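Long-range contacts in methanogen homoaconitase large subunit (Methanocaldococcus jannaschii, PDB 4KP2), which catalyses, with its small-subunit partner, the reversible dehydration of (R)-homocitrate to cis-homoaconitate and its hydration to homoisocitrate, using a [4Fe-4S] cluster: residues K174-D179 with Y280-E285; M208-G213 with I233-K238. All blocks are in the same frame, centred on the assembly; numbering follows the deposited sequence.

Interaction 1: residues K174-D179 with Y280-E285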
loop_
_atom_site.group_PDB
_atom_site.type_symbol
_atom_site.label_atom_id
_atom_site.label_comp_id
_atom_site.label_asym_id
_atom_site.label_seq_id
_atom_site.Cartn_x
_atom_site.Cartn_y
_atom_site.Cartn_z
ATOM N N LYS A 174 -29.325 -20.855 -19.418
ATOM C CA LYS A 174 -29.491 -22.233 -18.987
ATOM C C LYS A 174 -28.695 -22.421 -17.704
ATOM O O LYS A 174 -27.822 -21.612 -17.385
ATOM C CB LYS A 174 -29.005 -23.196 -20.071
ATOM C CG LYS A 174 -29.770 -23.083 -21.382
ATOM C CD LYS A 174 -29.181 -23.989 -22.451
ATOM C CE LYS A 174 -29.941 -23.868 -23.763
ATOM N NZ LYS A 174 -29.336 -24.713 -24.830
ATOM N N THR A 175 -28.994 -23.483 -16.965
ATOM C CA THR A 175 -28.364 -23.685 -15.666
ATOM C C THR A 175 -27.642 -25.022 -15.538
ATOM O O THR A 175 -28.262 -26.084 -15.583
ATOM C CB THR A 175 -29.388 -23.565 -14.524
ATOM O OG1 THR A 175 -29.908 -22.230 -14.484
ATOM C CG2 THR A 175 -28.736 -23.887 -13.192
ATOM N N ILE A 176 -26.326 -24.957 -15.375
ATOM C CA ILE A 176 -25.545 -26.138 -15.040
ATOM C C ILE A 176 -25.517 -26.300 -13.520
ATOM O O ILE A 176 -24.864 -25.534 -12.806
ATOM C CB ILE A 176 -24.116 -26.065 -15.631
ATOM C CG1 ILE A 176 -23.172 -27.039 -14.920
ATOM C CG2 ILE A 176 -23.581 -24.647 -15.561
ATOM C CD1 ILE A 176 -23.446 -28.493 -15.217
ATOM N N ARG A 177 -26.262 -27.287 -13.034
ATOM C CA ARG A 177 -26.368 -27.540 -11.605
ATOM C C ARG A 177 -25.109 -28.217 -11.080
ATOM O O ARG A 177 -24.656 -29.217 -11.634
ATOM C CB ARG A 177 -27.588 -28.411 -11.317
ATOM C CG ARG A 177 -27.628 -28.988 -9.915
ATOM C CD ARG A 177 -28.056 -27.961 -8.887
ATOM N NE ARG A 177 -28.132 -28.553 -7.555
ATOM C CZ ARG A 177 -28.712 -27.977 -6.508
ATOM N NH1 ARG A 177 -29.279 -26.785 -6.634
ATOM N NH2 ARG A 177 -28.733 -28.596 -5.335
ATOM N N VAL A 178 -24.549 -27.665 -10.010
ATOM C CA VAL A 178 -23.353 -28.230 -9.399
ATOM C C VAL A 178 -23.614 -28.613 -7.946
ATOM O O VAL A 178 -23.582 -27.766 -7.052
ATOM C CB VAL A 178 -22.165 -27.250 -9.467
ATOM C CG1 VAL A 178 -20.922 -27.881 -8.860
ATOM C CG2 VAL A 178 -21.903 -26.837 -10.906
ATOM N N ASP A 179 -23.885 -29.894 -7.720
ATOM C CA ASP A 179 -24.077 -30.407 -6.369
ATOM C C ASP A 179 -22.741 -30.796 -5.752
ATOM O O ASP A 179 -21.986 -31.581 -6.326
ATOM C CB ASP A 179 -25.021 -31.613 -6.370
ATOM C CG ASP A 179 -26.472 -31.219 -6.561
ATOM O OD1 ASP A 179 -26.937 -31.200 -7.719
ATOM O OD2 ASP A 179 -27.148 -30.932 -5.550
ATOM N N TYR A 280 -32.329 -29.120 -15.466
ATOM C CA TYR A 280 -31.109 -28.404 -15.797
ATOM C C TYR A 280 -30.562 -28.862 -17.144
ATOM O O TYR A 280 -30.899 -29.945 -17.626
ATOM C CB TYR A 280 -30.061 -28.631 -14.707
ATOM C CG TYR A 280 -30.549 -28.319 -13.308
ATOM C CD1 TYR A 280 -30.527 -27.021 -12.815
ATOM C CD2 TYR A 280 -31.030 -29.324 -12.481
ATOM C CE1 TYR A 280 -30.971 -26.732 -11.537
ATOM C CE2 TYR A 280 -31.477 -29.045 -11.202
ATOM C CZ TYR A 280 -31.445 -27.748 -10.736
ATOM O OH TYR A 280 -31.889 -27.464 -9.464
ATOM N N TYR A 281 -29.727 -28.025 -17.751
ATOM C CA TYR A 281 -29.058 -28.387 -18.991
ATOM C C TYR A 281 -28.144 -29.577 -18.734
ATOM O O TYR A 281 -28.046 -30.493 -19.554
ATOM C CB TYR A 281 -28.250 -27.204 -19.524
ATOM C CG TYR A 281 -27.521 -27.490 -20.819
ATOM C CD1 TYR A 281 -28.179 -27.409 -22.039
ATOM C CD2 TYR A 281 -26.175 -27.836 -20.823
ATOM C CE1 TYR A 281 -27.519 -27.667 -23.225
ATOM C CE2 TYR A 281 -25.508 -28.096 -22.002
ATOM C CZ TYR A 281 -26.184 -28.011 -23.200
ATOM O OH TYR A 281 -25.520 -28.269 -24.377
ATOM N N LYS A 282 -27.477 -29.553 -17.585
ATOM C CA LYS A 282 -26.651 -30.672 -17.157
ATOM C C LYS A 282 -26.442 -30.603 -15.651
ATOM O O LYS A 282 -26.482 -29.526 -15.060
ATOM C CB LYS A 282 -25.301 -30.676 -17.879
ATOM C CG LYS A 282 -24.563 -32.001 -17.770
ATOM C CD LYS A 282 -25.358 -33.111 -18.439
ATOM C CE LYS A 282 -24.927 -34.485 -17.959
ATOM N NZ LYS A 282 -25.281 -34.706 -16.528
ATOM N N GLU A 283 -26.232 -31.756 -15.027
ATOM C CA GLU A 283 -26.001 -31.805 -13.588
ATOM C C GLU A 283 -24.695 -32.505 -13.284
ATOM O O GLU A 283 -24.427 -33.585 -13.809
ATOM C CB GLU A 283 -27.137 -32.537 -12.882
ATOM C CG GLU A 283 -28.510 -31.975 -13.199
ATOM C CD GLU A 283 -29.628 -32.679 -12.429
ATOM O OE1 GLU A 283 -29.330 -33.342 -11.404
ATOM O OE2 GLU A 283 -30.802 -32.568 -12.851
ATOM N N ILE A 284 -23.881 -31.880 -12.442
ATOM C CA ILE A 284 -22.594 -32.447 -12.062
ATOM C C ILE A 284 -22.483 -32.573 -10.541
ATOM O O ILE A 284 -23.025 -31.756 -9.794
ATOM C CB ILE A 284 -21.413 -31.618 -12.648
ATOM C CG1 ILE A 284 -20.484 -32.507 -13.477
ATOM C CG2 ILE A 284 -20.635 -30.889 -11.561
ATOM C CD1 ILE A 284 -19.762 -33.571 -12.680
ATOM N N GLU A 285 -21.798 -33.616 -10.091
ATOM C CA GLU A 285 -21.576 -33.827 -8.667
ATOM C C GLU A 285 -20.085 -33.991 -8.403
ATOM O O GLU A 285 -19.389 -34.689 -9.138
ATOM C CB GLU A 285 -22.355 -35.047 -8.175
ATOM C CG GLU A 285 -22.174 -35.346 -6.697
ATOM C CD GLU A 285 -23.222 -36.302 -6.164
ATOM O OE1 GLU A 285 -24.416 -36.107 -6.474
ATOM O OE2 GLU A 285 -22.850 -37.249 -5.437
#
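Arg177 and Tyr280 run side by side because of their first torsions. In Arg177, CG stands opposite the backbone N (chi1 167°). In Tyr280, CG lies beside the backbone N and anti to the carbonyl carbon (chi1 -53°). Arg177 CB sits over the middle of the Tyr280 ring, 3.5 Å from its centroid, in a CH-pi contact. The arginine then bends at chi2, and its CD lies 3.9 Å from Tyr280 CZ. Thr175 CG2 comes to the ring edge, 3.6 Å from Tyr280 CD1.

The guanidinium grips Asp179 side-on. Arg177 NE reaches Asp179 OD1 at 2.9 Å, and Arg177 NH2 reaches Asp179 OD2 at 2.8 Å. Both bonds lie in the guanidinium plane but meet the carboxylate from above its own plane. This fixes the turn of the arginine. Its NH1 forms a salt bridge with Glu211, and Tyr280 OH is hydrogen-bonded to the same carboxylate. A leucine in place of Tyr280 removes the ring and hydroxyl; Arg177 CB would probably lose its CH-pi partner, and Glu211 would be left with one hydrogen bond fewer.

The backbones pair as parallel strands. Arg177 is bonded both ways: its N donates to Lys282 O at 3.0 Å, and its O accepts from Ile284 N at 2.9 Å. Asp179 N then donates to Ile284 O. Tyr281 N bonds to Thr175 O at longer range, from above the carbonyl plane; the others run nearly in line with their C=O. On the face away from Arg177, Val178 CG1 packs on Ile284 CG2 at 4.1 Å.

Glu283 turns to a salt bridge with Arg275. Helix 189-200 covers the Val178 and Ile284 face through Val196, Glu199 and Ile200. In the mixed sheet, 174-179 lies between and parallel to strands 282-286 and 208-213.

Interaction 2: residues M208-G213 with I233-K238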
loop_
_atom_site.group_PDB
_atom_site.type_symbol
_atom_site.label_atom_id
_atom_site.label_comp_id
_atom_site.label_asym_id
_atom_site.label_seq_id
_atom_site.Cartn_x
_atom_site.Cartn_y
_atom_site.Cartn_z
ATOM N N MET A 208 -24.199 -19.630 -19.745
ATOM C CA MET A 208 -24.972 -20.398 -18.774
ATOM C C MET A 208 -24.735 -19.920 -17.346
ATOM O O MET A 208 -23.761 -19.220 -17.068
ATOM C CB MET A 208 -24.643 -21.887 -18.886
ATOM C CG MET A 208 -24.998 -22.506 -20.228
ATOM S SD MET A 208 -24.503 -24.234 -20.336
ATOM C CE MET A 208 -25.370 -24.916 -18.926
ATOM N N ALA A 209 -25.633 -20.308 -16.446
ATOM C CA ALA A 209 -25.538 -19.922 -15.045
ATOM C C ALA A 209 -25.125 -21.104 -14.176
ATOM O O ALA A 209 -25.478 -22.248 -14.461
ATOM C CB ALA A 209 -26.860 -19.348 -14.564
ATOM N N ILE A 210 -24.380 -20.820 -13.113
ATOM C CA ILE A 210 -23.919 -21.859 -12.202
ATOM C C ILE A 210 -24.788 -21.909 -10.953
ATOM O O ILE A 210 -24.987 -20.895 -10.285
ATOM C CB ILE A 210 -22.462 -21.625 -11.768
ATOM C CG1 ILE A 210 -21.589 -21.255 -12.969
ATOM C CG2 ILE A 210 -21.917 -22.856 -11.062
ATOM C CD1 ILE A 210 -21.303 -22.411 -13.893
ATOM N N GLU A 211 -25.305 -23.091 -10.637
ATOM C CA GLU A 211 -26.122 -23.266 -9.444
ATOM C C GLU A 211 -25.482 -24.260 -8.482
ATOM O O GLU A 211 -25.518 -25.470 -8.709
ATOM C CB GLU A 211 -27.531 -23.728 -9.816
ATOM C CG GLU A 211 -28.447 -23.949 -8.625
ATOM C CD GLU A 211 -29.874 -24.262 -9.032
ATOM O OE1 GLU A 211 -30.253 -23.924 -10.173
ATOM O OE2 GLU A 211 -30.612 -24.848 -8.213
ATOM N N TYR A 212 -24.894 -23.742 -7.410
ATOM C CA TYR A 212 -24.252 -24.588 -6.413
ATOM C C TYR A 212 -25.260 -25.113 -5.399
ATOM O O TYR A 212 -26.125 -24.374 -4.924
ATOM C CB TYR A 212 -23.141 -23.828 -5.688
ATOM C CG TYR A 212 -22.022 -23.351 -6.585
ATOM C CD1 TYR A 212 -21.003 -24.212 -6.975
ATOM C CD2 TYR A 212 -21.978 -22.038 -7.032
ATOM C CE1 TYR A 212 -19.976 -23.780 -7.792
ATOM C CE2 TYR A 212 -20.957 -21.595 -7.848
ATOM C CZ TYR A 212 -19.958 -22.469 -8.224
ATOM O OH TYR A 212 -18.940 -22.025 -9.038
ATOM N N GLY A 213 -25.140 -26.393 -5.069
ATOM C CA GLY A 213 -26.004 -27.014 -4.083
ATOM C C GLY A 213 -25.308 -28.174 -3.403
ATOM O O GLY A 213 -24.138 -28.448 -3.669
ATOM N N ILE A 233 -17.247 -16.811 -13.650
ATOM C CA ILE A 233 -16.826 -16.289 -14.946
ATOM C C ILE A 233 -15.581 -17.017 -15.458
ATOM O O ILE A 233 -15.354 -17.111 -16.665
ATOM C CB ILE A 233 -16.566 -14.765 -14.877
ATOM C CG1 ILE A 233 -16.255 -14.198 -16.264
ATOM C CG2 ILE A 233 -15.444 -14.450 -13.899
ATOM C CD1 ILE A 233 -17.345 -14.450 -17.279
ATOM N N GLU A 234 -14.790 -17.552 -14.533
ATOM C CA GLU A 234 -13.565 -18.259 -14.887
ATOM C C GLU A 234 -13.867 -19.572 -15.600
ATOM O O GLU A 234 -12.994 -20.159 -16.239
ATOM C CB GLU A 234 -12.717 -18.517 -13.641
ATOM C CG GLU A 234 -12.446 -17.271 -12.811
ATOM C CD GLU A 234 -11.671 -16.213 -13.575
ATOM O OE1 GLU A 234 -10.881 -16.578 -14.472
ATOM O OE2 GLU A 234 -11.852 -15.013 -13.278
ATOM N N MET A 235 -15.108 -20.029 -15.481
ATOM C CA MET A 235 -15.561 -21.225 -16.177
ATOM C C MET A 235 -16.397 -20.849 -17.393
ATOM O O MET A 235 -16.996 -21.708 -18.040
ATOM C CB MET A 235 -16.375 -22.115 -15.236
ATOM C CG MET A 235 -15.555 -22.726 -14.116
ATOM S SD MET A 235 -16.565 -23.602 -12.906
ATOM C CE MET A 235 -17.504 -22.247 -12.210
ATOM N N GLY A 236 -16.433 -19.556 -17.698
ATOM C CA GLY A 236 -17.206 -19.053 -18.818
ATOM C C GLY A 236 -18.631 -18.725 -18.421
ATOM O O GLY A 236 -19.395 -18.179 -19.215
ATOM N N GLY A 237 -18.982 -19.057 -17.181
ATOM C CA GLY A 237 -20.330 -18.863 -16.681
ATOM C C GLY A 237 -20.797 -17.421 -16.701
ATOM O O GLY A 237 -20.030 -16.505 -16.405
ATOM N N LYS A 238 -22.061 -17.225 -17.058
ATOM C CA LYS A 238 -22.653 -15.895 -17.069
ATOM C C LYS A 238 -22.790 -15.395 -15.638
ATOM O O LYS A 238 -22.606 -14.210 -15.363
ATOM C CB LYS A 238 -24.019 -15.927 -17.753
ATOM C CG LYS A 238 -24.614 -14.555 -18.017
ATOM C CD LYS A 238 -23.736 -13.754 -18.964
ATOM C CE LYS A 238 -24.345 -12.393 -19.267
ATOM N NZ LYS A 238 -23.502 -11.603 -20.205
#
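Lys238 N donates a hydrogen bond to Met208 O at 2.6 Å, the one between the two segments. The donor lies nearly in line with the carbonyl (C=O...N angle 161°). The same oxygen is approached by Gly237 CA at 3.5 Å and by Lys238 CB at 3.4 Å. A CB on Gly237 would crowd Ile210 CG1, so the lack of a side chain suits the place.

The other contacts are made by Met235. Its chain runs out extended and bends only at chi3 (-66°), which turns CE toward the strand. That methyl lies 3.5 Å from Tyr212 OH and 4.2 Å from Ile210 CD1. The hydroxyl makes a weak hydrogen bond to Leu228 O. Within the strand, Ile210 CG2 lies over one face of the Tyr212 ring, toward its rim. Val196, Cys197 and Ile200 of helix 189-200 also pack on Met235.

Residues 233-235 form a short 3-10 turn after helix 222-230, and the chain then enters strand 239-242. Ile210 bonds by its backbone to Thr239 and Val241 there. The chemistry divides in two: one main-chain bond leads into parallel strand pairing, while the Met235 methyl meets Ile210 and the Tyr212 hydroxyl beside helix 189-200, without a hydrogen bond.

How the interactions relate
Interactions 1 and 2 lie on one mixed sheet, their centres 9 Å apart. Strands 167-180 and 208-213 are neighbours in it. Backbone hydrogen bonds join them, among them the probable bonds Ala209 N to Lys174 O and Val178 N to Glu211 O, each 2.7 Å. Packing adds to this, with Thr175 CG2 3.4 Å from Glu211 OE1. Helix 189-200 serves both contacts, since Val196 and Ile200 touch Val178 of interaction 1 and Met235 of interaction 2. In sequence, both segments of interaction 2 fall between 174-179 and 280-285. Both contacts lie away from the predicted cluster ligands Cys323, Cys383 and Cys386 and belong to the framework of the sheet.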